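Local coordinates for glycosyl hydrolases family 2, sugar binding domain protein (Bacteroides uniformis str. 3978 T3 ii, PDB 6D1P), which acts as a beta-glucuronidase in a human gut bacterium, probably hydrolysing the O-glycosidic bond that joins glucuronic acid to its conjugates, at residues P621-Y626 against I643-N648; P650-F655 against I689-Y694; G105-E110 against L196-A201. All coordinates share one frame; numbering follows the deposited sequence.

Contact 1: residues P621-Y626 against I643-N648; sequences PMLHIY and ILVYSN
Strands 623-625 and 643-647 run antiparallel, their axes 4.7 Å apart at closest approach, with His624 and Tyr646 as the hydrogen-bonded pair. Tyr646 N reaches His624 O at 2.8 Å almost in line (175°), while the return bond from His624 N to Tyr646 O is bent and weak. Farther along, Tyr626 N bonds to Leu644 O, and one water then bridges Tyr626 O and Leu644 N. At the other end side chains take over from backbone. Asn648 OD1 receives Met622 N on a lone pair at 2.8 Å, its amide held by ND2 bonds to Ser618 O and Lys620 O. Ser647 OG, anti to its own backbone N, donates to Met622 O at 2.8 Å and is itself tied to Cys649 N. Met622 curls at every torsion, bringing CE to 3.4 Å from Tyr646 O.

Leu623 CD1 crosses obliquely onto Val645 CG1 at 3.5 Å, and Ile625 lies alongside Ile643 and Val645. On the side of His624 and Tyr646, the Tyr646 ring has Tyr626 CB at its edge; Tyr626 OH bonds to Ser551 and His522, Tyr646 OH to Asp558, and His624 NE2 to Glu608. The face of Leu623, Ile625 and Val645 is mostly apolar and packs on Ala691 of strand 685-695; Tyr646 meets helices 550-564 and 609-617. Edge strand 623-625 thus pairs with the central strand of a three-stranded sheet, consistent with an immunoglobulin-like beta sandwich.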
loop_
_atom_site.group_PDB
_atom_site.type_symbol
_atom_site.label_atom_id
_atom_site.label_comp_id
_atom_site.label_asym_id
_atom_site.label_seq_id
_atom_site.Cartn_x
_atom_site.Cartn_y
_atom_site.Cartn_z
ATOM N N PRO A 621 -2.032 -44.397 -21.367
ATOM C CA PRO A 621 -1.122 -45.168 -20.517
ATOM C C PRO A 621 -0.066 -44.284 -19.865
ATOM O O PRO A 621 0.527 -43.414 -20.505
ATOM C CB PRO A 621 -0.506 -46.174 -21.491
ATOM C CG PRO A 621 -1.561 -46.352 -22.537
ATOM C CD PRO A 621 -2.216 -45.011 -22.691
ATOM N N MET A 622 0.138 -44.503 -18.568
ATOM C CA MET A 622 1.100 -43.750 -17.788
ATOM C C MET A 622 1.569 -44.638 -16.652
ATOM O O MET A 622 0.961 -45.668 -16.342
ATOM C CB MET A 622 0.517 -42.428 -17.249
ATOM C CG MET A 622 -0.793 -42.578 -16.441
ATOM S SD MET A 622 -0.548 -43.200 -14.760
ATOM C CE MET A 622 0.243 -41.808 -13.964
ATOM N N LEU A 623 2.656 -44.207 -16.031
ATOM C CA LEU A 623 3.341 -44.928 -14.974
ATOM C C LEU A 623 4.098 -43.882 -14.164
ATOM O O LEU A 623 4.842 -43.086 -14.745
ATOM C CB LEU A 623 4.299 -45.964 -15.574
ATOM C CG LEU A 623 5.192 -46.815 -14.680
ATOM C CD1 LEU A 623 4.362 -47.811 -13.899
ATOM C CD2 LEU A 623 6.229 -47.547 -15.530
ATOM N N HIS A 624 3.892 -43.853 -12.845
ATOM C CA HIS A 624 4.555 -42.875 -11.982
ATOM C C HIS A 624 4.915 -43.548 -10.675
ATOM O O HIS A 624 4.032 -43.887 -9.884
ATOM C CB HIS A 624 3.678 -41.644 -11.709
ATOM C CG HIS A 624 4.331 -40.612 -10.819
ATOM N ND1 HIS A 624 4.998 -39.507 -11.313
ATOM C CD2 HIS A 624 4.427 -40.532 -9.471
ATOM C CE1 HIS A 624 5.465 -38.787 -10.309
ATOM N NE2 HIS A 624 5.136 -39.389 -9.179
ATOM N N ILE A 625 6.209 -43.723 -10.444
ATOM C CA ILE A 625 6.677 -44.160 -9.141
ATOM C C ILE A 625 6.512 -43.014 -8.162
ATOM O O ILE A 625 6.971 -41.893 -8.413
ATOM C CB ILE A 625 8.143 -44.597 -9.220
ATOM C CG1 ILE A 625 8.320 -45.678 -10.300
ATOM C CG2 ILE A 625 8.628 -45.037 -7.850
ATOM C CD1 ILE A 625 9.769 -45.868 -10.742
ATOM N N TYR A 626 5.859 -43.282 -7.041
ATOM C CA TYR A 626 5.709 -42.249 -6.036
ATOM C C TYR A 626 7.053 -42.004 -5.358
ATOM O O TYR A 626 7.632 -42.915 -4.760
ATOM C CB TYR A 626 4.626 -42.629 -5.024
ATOM C CG TYR A 626 4.635 -41.750 -3.802
ATOM C CD1 TYR A 626 4.699 -40.356 -3.916
ATOM C CD2 TYR A 626 4.611 -42.300 -2.528
ATOM C CE1 TYR A 626 4.730 -39.550 -2.786
ATOM C CE2 TYR A 626 4.632 -41.503 -1.400
ATOM C CZ TYR A 626 4.688 -40.132 -1.539
ATOM O OH TYR A 626 4.721 -39.344 -0.410
ATOM N N ILE A 643 7.227 -49.088 -1.515
ATOM C CA ILE A 643 7.250 -48.277 -2.727
ATOM C C ILE A 643 5.888 -48.421 -3.392
ATOM O O ILE A 643 5.440 -49.541 -3.656
ATOM C CB ILE A 643 8.373 -48.711 -3.698
ATOM C CG1 ILE A 643 9.750 -48.383 -3.150
ATOM C CG2 ILE A 643 8.219 -48.065 -5.070
ATOM C CD1 ILE A 643 10.341 -49.471 -2.291
ATOM N N LEU A 644 5.224 -47.298 -3.650
ATOM C CA LEU A 644 3.937 -47.304 -4.334
ATOM C C LEU A 644 4.109 -46.785 -5.753
ATOM O O LEU A 644 4.920 -45.897 -6.012
ATOM C CB LEU A 644 2.904 -46.440 -3.600
ATOM C CG LEU A 644 2.813 -46.583 -2.080
ATOM C CD1 LEU A 644 1.983 -45.427 -1.442
ATOM C CD2 LEU A 644 2.270 -47.947 -1.685
ATOM N N VAL A 645 3.332 -47.322 -6.675
ATOM C CA VAL A 645 3.387 -46.874 -8.056
ATOM C C VAL A 645 1.979 -46.547 -8.507
ATOM O O VAL A 645 1.037 -47.299 -8.228
ATOM C CB VAL A 645 4.020 -47.929 -8.980
ATOM C CG1 VAL A 645 3.975 -47.442 -10.403
ATOM C CG2 VAL A 645 5.458 -48.200 -8.563
ATOM N N TYR A 646 1.826 -45.434 -9.200
ATOM C CA TYR A 646 0.514 -45.031 -9.680
ATOM C C TYR A 646 0.539 -45.142 -11.199
ATOM O O TYR A 646 1.149 -44.323 -11.893
ATOM C CB TYR A 646 0.126 -43.643 -9.141
ATOM C CG TYR A 646 -0.255 -43.790 -7.680
ATOM C CD1 TYR A 646 -1.574 -44.101 -7.308
ATOM C CD2 TYR A 646 0.715 -43.730 -6.676
ATOM C CE1 TYR A 646 -1.919 -44.295 -5.973
ATOM C CE2 TYR A 646 0.380 -43.929 -5.345
ATOM C CZ TYR A 646 -0.942 -44.222 -5.005
ATOM O OH TYR A 646 -1.271 -44.423 -3.691
ATOM N N SER A 647 -0.109 -46.191 -11.702
ATOM C CA SER A 647 -0.184 -46.449 -13.127
ATOM C C SER A 647 -1.579 -46.951 -13.467
ATOM O O SER A 647 -2.235 -47.597 -12.646
ATOM C CB SER A 647 0.890 -47.474 -13.542
ATOM O OG SER A 647 0.643 -47.981 -14.843
ATOM N N ASN A 648 -2.038 -46.623 -14.678
ATOM C CA ASN A 648 -3.199 -47.257 -15.283
ATOM C C ASN A 648 -2.815 -48.405 -16.219
ATOM O O ASN A 648 -3.661 -48.861 -16.998
ATOM C CB ASN A 648 -4.033 -46.228 -16.050
ATOM C CG ASN A 648 -3.202 -45.427 -17.027
ATOM O OD1 ASN A 648 -1.979 -45.617 -17.131
ATOM N ND2 ASN A 648 -3.855 -44.531 -17.753
HETATM O O HOH W 1 6.670 -44.858 -2.774
#

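Contact 2: residues P650-F655 against I689-Y694; sequences PEVELF and ITATGY
Two aromatic rings, Tyr694 and Phe655, each have one contact from across the strand pair at the edge. Glu653 CB approaches the Tyr694 ring near its plane, 4.1 Å from CE2, and Thr692 OG1 lies at the edge of the Phe655 ring, 3.8 Å from CE2; Arg663, on strand 659-665, adds a cation-pi contact to Tyr694. Both edge contacts run diagonally across an antiparallel pair of the larger sheet in what looks like an immunoglobulin-like beta sandwich. Each ring has CG anti to its carbonyl carbon. Tyr694 OH makes a weak bond to Glu653 OE2 at 3.2 Å, the carboxylate turned 51° from the ring plane on an extended chain. Thr692 OG1 spends its bonding on Asp701 rather than on the ring.

Underneath, five backbone hydrogen bonds join Glu651, Glu653 and Phe655 to Tyr694, Thr692 and Thr690. They are short and straight, Glu653 N to Thr692 O being 2.6 Å at 170°. The opposite face is apolar: Leu654 CD1 sits 3.9 Å from Ile689 CG2 and also touches Ala691 CB, while Trp678 and Leu623 of the facing sheet pack onto this side. Val652 stands across from Gly693, where the CA atoms come to 4.0 Å with no side chain on the glycine. Thr690, its OG1 in the crowded position between N and carbonyl carbon, presses that oxygen to 3.1 Å from Phe655 CB.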
loop_
_atom_site.group_PDB
_atom_site.type_symbol
_atom_site.label_atom_id
_atom_site.label_comp_id
_atom_site.label_asym_id
_atom_site.label_seq_id
_atom_site.Cartn_x
_atom_site.Cartn_y
_atom_site.Cartn_z
ATOM N N PRO A 650 -2.077 -52.286 -17.059
ATOM C CA PRO A 650 -2.555 -53.530 -16.413
ATOM C C PRO A 650 -1.501 -54.230 -15.575
ATOM O O PRO A 650 -1.830 -54.781 -14.516
ATOM C CB PRO A 650 -2.998 -54.398 -17.599
ATOM C CG PRO A 650 -3.333 -53.419 -18.675
ATOM C CD PRO A 650 -2.382 -52.248 -18.499
ATOM N N GLU A 651 -0.238 -54.205 -16.006
ATOM C CA GLU A 651 0.855 -54.857 -15.300
ATOM C C GLU A 651 2.034 -53.909 -15.209
ATOM O O GLU A 651 2.340 -53.179 -16.156
ATOM C CB GLU A 651 1.327 -56.135 -15.996
ATOM C CG GLU A 651 0.800 -57.419 -15.393
ATOM C CD GLU A 651 1.406 -58.651 -16.062
ATOM O OE1 GLU A 651 1.996 -59.495 -15.347
ATOM O OE2 GLU A 651 1.301 -58.753 -17.311
ATOM N N VAL A 652 2.710 -53.957 -14.073
ATOM C CA VAL A 652 3.833 -53.083 -13.786
ATOM C C VAL A 652 4.883 -53.921 -13.098
ATOM O O VAL A 652 4.572 -54.654 -12.152
ATOM C CB VAL A 652 3.435 -51.890 -12.890
ATOM C CG1 VAL A 652 4.677 -51.159 -12.404
ATOM C CG2 VAL A 652 2.498 -50.964 -13.642
ATOM N N GLU A 653 6.120 -53.817 -13.559
ATOM C CA GLU A 653 7.236 -54.473 -12.904
ATOM C C GLU A 653 8.153 -53.428 -12.280
ATOM O O GLU A 653 8.492 -52.421 -12.918
ATOM C CB GLU A 653 8.009 -55.358 -13.882
ATOM C CG GLU A 653 9.180 -56.063 -13.217
ATOM C CD GLU A 653 9.708 -57.252 -14.011
ATOM O OE1 GLU A 653 10.393 -58.080 -13.367
ATOM O OE2 GLU A 653 9.435 -57.348 -15.241
ATOM N N LEU A 654 8.551 -53.683 -11.037
ATOM C CA LEU A 654 9.439 -52.816 -10.291
ATOM C C LEU A 654 10.835 -53.413 -10.284
ATOM O O LEU A 654 11.000 -54.632 -10.167
ATOM C CB LEU A 654 8.942 -52.639 -8.854
ATOM C CG LEU A 654 9.656 -51.535 -8.081
ATOM C CD1 LEU A 654 9.235 -50.173 -8.618
ATOM C CD2 LEU A 654 9.406 -51.654 -6.585
ATOM N N PHE A 655 11.838 -52.552 -10.414
ATOM C CA PHE A 655 13.227 -52.961 -10.284
ATOM C C PHE A 655 13.886 -52.062 -9.255
ATOM O O PHE A 655 13.722 -50.836 -9.303
ATOM C CB PHE A 655 13.993 -52.864 -11.608
ATOM C CG PHE A 655 13.327 -53.547 -12.769
ATOM C CD1 PHE A 655 13.684 -54.842 -13.129
ATOM C CD2 PHE A 655 12.394 -52.876 -13.542
ATOM C CE1 PHE A 655 13.084 -55.464 -14.220
ATOM C CE2 PHE A 655 11.783 -53.496 -14.629
ATOM C CZ PHE A 655 12.134 -54.791 -14.968
ATOM N N ILE A 689 15.593 -46.959 -8.398
ATOM C CA ILE A 689 14.307 -47.643 -8.414
ATOM C C ILE A 689 13.686 -47.365 -9.766
ATOM O O ILE A 689 13.505 -46.203 -10.141
ATOM C CB ILE A 689 13.380 -47.176 -7.281
ATOM C CG1 ILE A 689 13.852 -47.742 -5.944
ATOM C CG2 ILE A 689 11.937 -47.592 -7.556
ATOM C CD1 ILE A 689 13.768 -46.765 -4.797
ATOM N N THR A 690 13.400 -48.418 -10.515
ATOM C CA THR A 690 12.784 -48.253 -11.817
ATOM C C THR A 690 11.533 -49.104 -11.892
ATOM O O THR A 690 11.357 -50.060 -11.135
ATOM C CB THR A 690 13.734 -48.642 -12.948
ATOM O OG1 THR A 690 14.008 -50.044 -12.856
ATOM C CG2 THR A 690 15.029 -47.853 -12.848
ATOM N N ALA A 691 10.687 -48.757 -12.852
ATOM C CA ALA A 691 9.437 -49.450 -13.085
ATOM C C ALA A 691 9.177 -49.526 -14.575
ATOM O O ALA A 691 9.481 -48.591 -15.325
ATOM C CB ALA A 691 8.248 -48.750 -12.398
ATOM N N THR A 692 8.597 -50.646 -14.991
ATOM C CA THR A 692 8.107 -50.796 -16.347
ATOM C C THR A 692 6.665 -51.285 -16.295
ATOM O O THR A 692 6.344 -52.253 -15.598
ATOM C CB THR A 692 8.992 -51.753 -17.155
ATOM O OG1 THR A 692 10.319 -51.215 -17.224
ATOM C CG2 THR A 692 8.445 -51.916 -18.563
ATOM N N GLY A 693 5.799 -50.581 -16.996
ATOM C CA GLY A 693 4.407 -50.946 -17.102
ATOM C C GLY A 693 4.168 -51.438 -18.509
ATOM O O GLY A 693 4.799 -50.970 -19.463
ATOM N N TYR A 694 3.263 -52.396 -18.632
ATOM C CA TYR A 694 2.958 -53.003 -19.911
ATOM C C TYR A 694 1.498 -52.731 -20.215
ATOM O O TYR A 694 0.629 -52.996 -19.377
ATOM C CB TYR A 694 3.252 -54.504 -19.876
ATOM C CG TYR A 694 4.628 -54.832 -19.325
ATOM C CD1 TYR A 694 5.736 -54.936 -20.175
ATOM C CD2 TYR A 694 4.825 -55.031 -17.954
ATOM C CE1 TYR A 694 7.002 -55.241 -19.679
ATOM C CE2 TYR A 694 6.086 -55.335 -17.448
ATOM C CZ TYR A 694 7.175 -55.441 -18.316
ATOM O OH TYR A 694 8.433 -55.745 -17.814
#

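Contact 3: residues G105-E110 against L196-A201; sequences GRTCLE and LVYTPA
Four backbone hydrogen bonds form the first shell, two on each of the hydrogen-bonded pairs Arg106-Thr199 and Cys108-Val197. Arg106 N to Thr199 O is 2.8 Å and Cys108 N to Val197 O is 2.9 Å, both nearly straight and in the carbonyl plane; Val197 N to Cys108 O is more bent at 142°. Just before the strand, Gly105 CA comes to 3.2 Å from Thr199 O.

On one face Thr107 sits in the middle. Its CG2, anti to the backbone N, touches Leu196 CD1 at 3.6 Å, and its OG1 meets the Tyr198 ring at the edge and in plane, 3.5 Å from CD1. Thr107 and Tyr198 lie alongside each other and point the same way, whereas Leu196 crosses Thr107 obliquely. Leu196 reaches over with CG anti to its backbone N, so that CD1 also packs on Leu109 CD2 at 4.0 Å. Tyr198 OH is fixed farther out by Glu99 N. On the reverse face Val197 CG2 lies against the end of Glu110, 4.0 Å from OE1.

Outside the pair, strand 28-30 flanks 194-199 and strand 137-140 flanks 106-111, making these the two central strands of a four-stranded sheet in the beta-sandwich sugar-binding domain of the family. Arg106 bends at chi3 and carries NE to a salt bridge with Asp140. Glu110 gives OE1 to Lys28 and OE2 to Ile23 N. With a methyl against it but a lysine and a backbone N-H gripping its oxygens, this buried carboxylate is probably kept ionised.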
loop_
_atom_site.group_PDB
_atom_site.type_symbol
_atom_site.label_atom_id
_atom_site.label_comp_id
_atom_site.label_asym_id
_atom_site.label_seq_id
_atom_site.Cartn_x
_atom_site.Cartn_y
_atom_site.Cartn_z
ATOM N N GLY A 105 -21.610 3.849 -36.954
ATOM C CA GLY A 105 -21.267 2.699 -36.151
ATOM C C GLY A 105 -21.101 3.087 -34.696
ATOM O O GLY A 105 -21.030 4.265 -34.334
ATOM N N ARG A 106 -21.045 2.071 -33.841
ATOM C CA ARG A 106 -20.932 2.282 -32.407
ATOM C C ARG A 106 -19.653 1.643 -31.887
ATOM O O ARG A 106 -19.237 0.577 -32.357
ATOM C CB ARG A 106 -22.167 1.740 -31.689
ATOM C CG ARG A 106 -23.444 2.356 -32.230
ATOM C CD ARG A 106 -24.526 2.458 -31.183
ATOM N NE ARG A 106 -24.151 3.318 -30.064
ATOM C CZ ARG A 106 -24.211 4.648 -30.081
ATOM N NH1 ARG A 106 -24.611 5.286 -31.171
ATOM N NH2 ARG A 106 -23.859 5.345 -29.007
ATOM N N THR A 107 -19.012 2.323 -30.937
ATOM C CA THR A 107 -17.724 1.908 -30.400
ATOM C C THR A 107 -17.880 1.622 -28.916
ATOM O O THR A 107 -18.341 2.482 -28.160
ATOM C CB THR A 107 -16.633 2.973 -30.607
ATOM O OG1 THR A 107 -16.526 3.312 -31.993
ATOM C CG2 THR A 107 -15.286 2.436 -30.144
ATOM N N CYS A 108 -17.475 0.423 -28.507
ATOM C CA CYS A 108 -17.580 -0.011 -27.124
ATOM C C CYS A 108 -16.252 -0.539 -26.614
ATOM O O CYS A 108 -15.522 -1.237 -27.331
ATOM C CB CYS A 108 -18.633 -1.104 -26.963
ATOM S SG CYS A 108 -20.292 -0.487 -27.156
ATOM N N LEU A 109 -15.951 -0.209 -25.366
ATOM C CA LEU A 109 -14.968 -0.960 -24.609
ATOM C C LEU A 109 -15.691 -2.134 -23.969
ATOM O O LEU A 109 -16.718 -1.954 -23.305
ATOM C CB LEU A 109 -14.307 -0.089 -23.553
ATOM C CG LEU A 109 -13.495 1.058 -24.148
ATOM C CD1 LEU A 109 -12.958 1.943 -23.042
ATOM C CD2 LEU A 109 -12.356 0.498 -24.980
ATOM N N GLU A 110 -15.188 -3.328 -24.216
ATOM C CA GLU A 110 -15.753 -4.551 -23.682
ATOM C C GLU A 110 -14.848 -5.057 -22.572
ATOM O O GLU A 110 -13.623 -5.105 -22.743
ATOM C CB GLU A 110 -15.876 -5.613 -24.776
ATOM C CG GLU A 110 -17.279 -5.935 -25.185
ATOM C CD GLU A 110 -17.343 -7.227 -25.973
ATOM O OE1 GLU A 110 -16.285 -7.884 -26.110
ATOM O OE2 GLU A 110 -18.440 -7.590 -26.433
ATOM N N LEU A 196 -11.532 -3.374 -27.630
ATOM C CA LEU A 196 -12.141 -2.314 -28.426
ATOM C C LEU A 196 -12.974 -2.953 -29.532
ATOM O O LEU A 196 -12.475 -3.815 -30.269
ATOM C CB LEU A 196 -11.062 -1.405 -29.017
ATOM C CG LEU A 196 -11.545 -0.210 -29.832
ATOM C CD1 LEU A 196 -12.350 0.741 -28.960
ATOM C CD2 LEU A 196 -10.344 0.494 -30.456
ATOM N N VAL A 197 -14.247 -2.570 -29.629
ATOM C CA VAL A 197 -15.189 -3.297 -30.481
ATOM C C VAL A 197 -16.065 -2.314 -31.247
ATOM O O VAL A 197 -16.666 -1.405 -30.658
ATOM C CB VAL A 197 -16.062 -4.276 -29.670
ATOM C CG1 VAL A 197 -17.001 -5.057 -30.594
ATOM C CG2 VAL A 197 -15.191 -5.235 -28.869
ATOM N N TYR A 198 -16.138 -2.510 -32.561
ATOM C CA TYR A 198 -16.957 -1.708 -33.461
ATOM C C TYR A 198 -18.111 -2.544 -34.006
ATOM O O TYR A 198 -17.927 -3.718 -34.355
ATOM C CB TYR A 198 -16.135 -1.188 -34.644
ATOM C CG TYR A 198 -14.833 -0.488 -34.324
ATOM C CD1 TYR A 198 -14.826 0.750 -33.713
ATOM C CD2 TYR A 198 -13.611 -1.043 -34.692
ATOM C CE1 TYR A 198 -13.642 1.415 -33.442
ATOM C CE2 TYR A 198 -12.414 -0.381 -34.427
ATOM C CZ TYR A 198 -12.443 0.852 -33.801
ATOM O OH TYR A 198 -11.275 1.535 -33.525
ATOM N N THR A 199 -19.290 -1.940 -34.094
ATOM C CA THR A 199 -20.473 -2.584 -34.649
ATOM C C THR A 199 -21.242 -1.572 -35.482
ATOM O O THR A 199 -21.108 -0.359 -35.279
ATOM C CB THR A 199 -21.404 -3.155 -33.566
ATOM O OG1 THR A 199 -21.742 -2.129 -32.628
ATOM C CG2 THR A 199 -20.756 -4.305 -32.846
ATOM N N PRO A 200 -22.056 -2.038 -36.431
ATOM C CA PRO A 200 -22.918 -1.128 -37.194
ATOM C C PRO A 200 -24.011 -0.521 -36.325
ATOM O O PRO A 200 -24.277 -0.952 -35.200
ATOM C CB PRO A 200 -23.519 -2.032 -38.277
ATOM C CG PRO A 200 -22.616 -3.182 -38.362
ATOM C CD PRO A 200 -22.088 -3.401 -36.986
ATOM N N ALA A 201 -24.666 0.502 -36.883
ATOM C CA ALA A 201 -25.823 1.100 -36.220
ATOM C C ALA A 201 -26.854 0.044 -35.851
ATOM O O ALA A 201 -27.513 0.139 -34.808
ATOM C CB ALA A 201 -26.457 2.162 -37.118
#

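From the N terminus, contact 3 comes first: it closes a loop of 85 residues between 105-110 and 196-201, within which lie several strands of the other sheet of the sugar-binding domain. The chain then builds a further beta domain and the TIM barrel before contact 1 closes a short loop of 16 residues, followed by contact 2, whose loop has 33. All three follow in series; none nests or crosses. Contacts 1 and 2 have centres 8 Å apart and join face to face, Leu623 and Ile625 packing onto Val652, Ala691 and Gly693 to bring two sheets together. Contact 3 lies across the chain's centre, about 53 and 60 Å from them between centres.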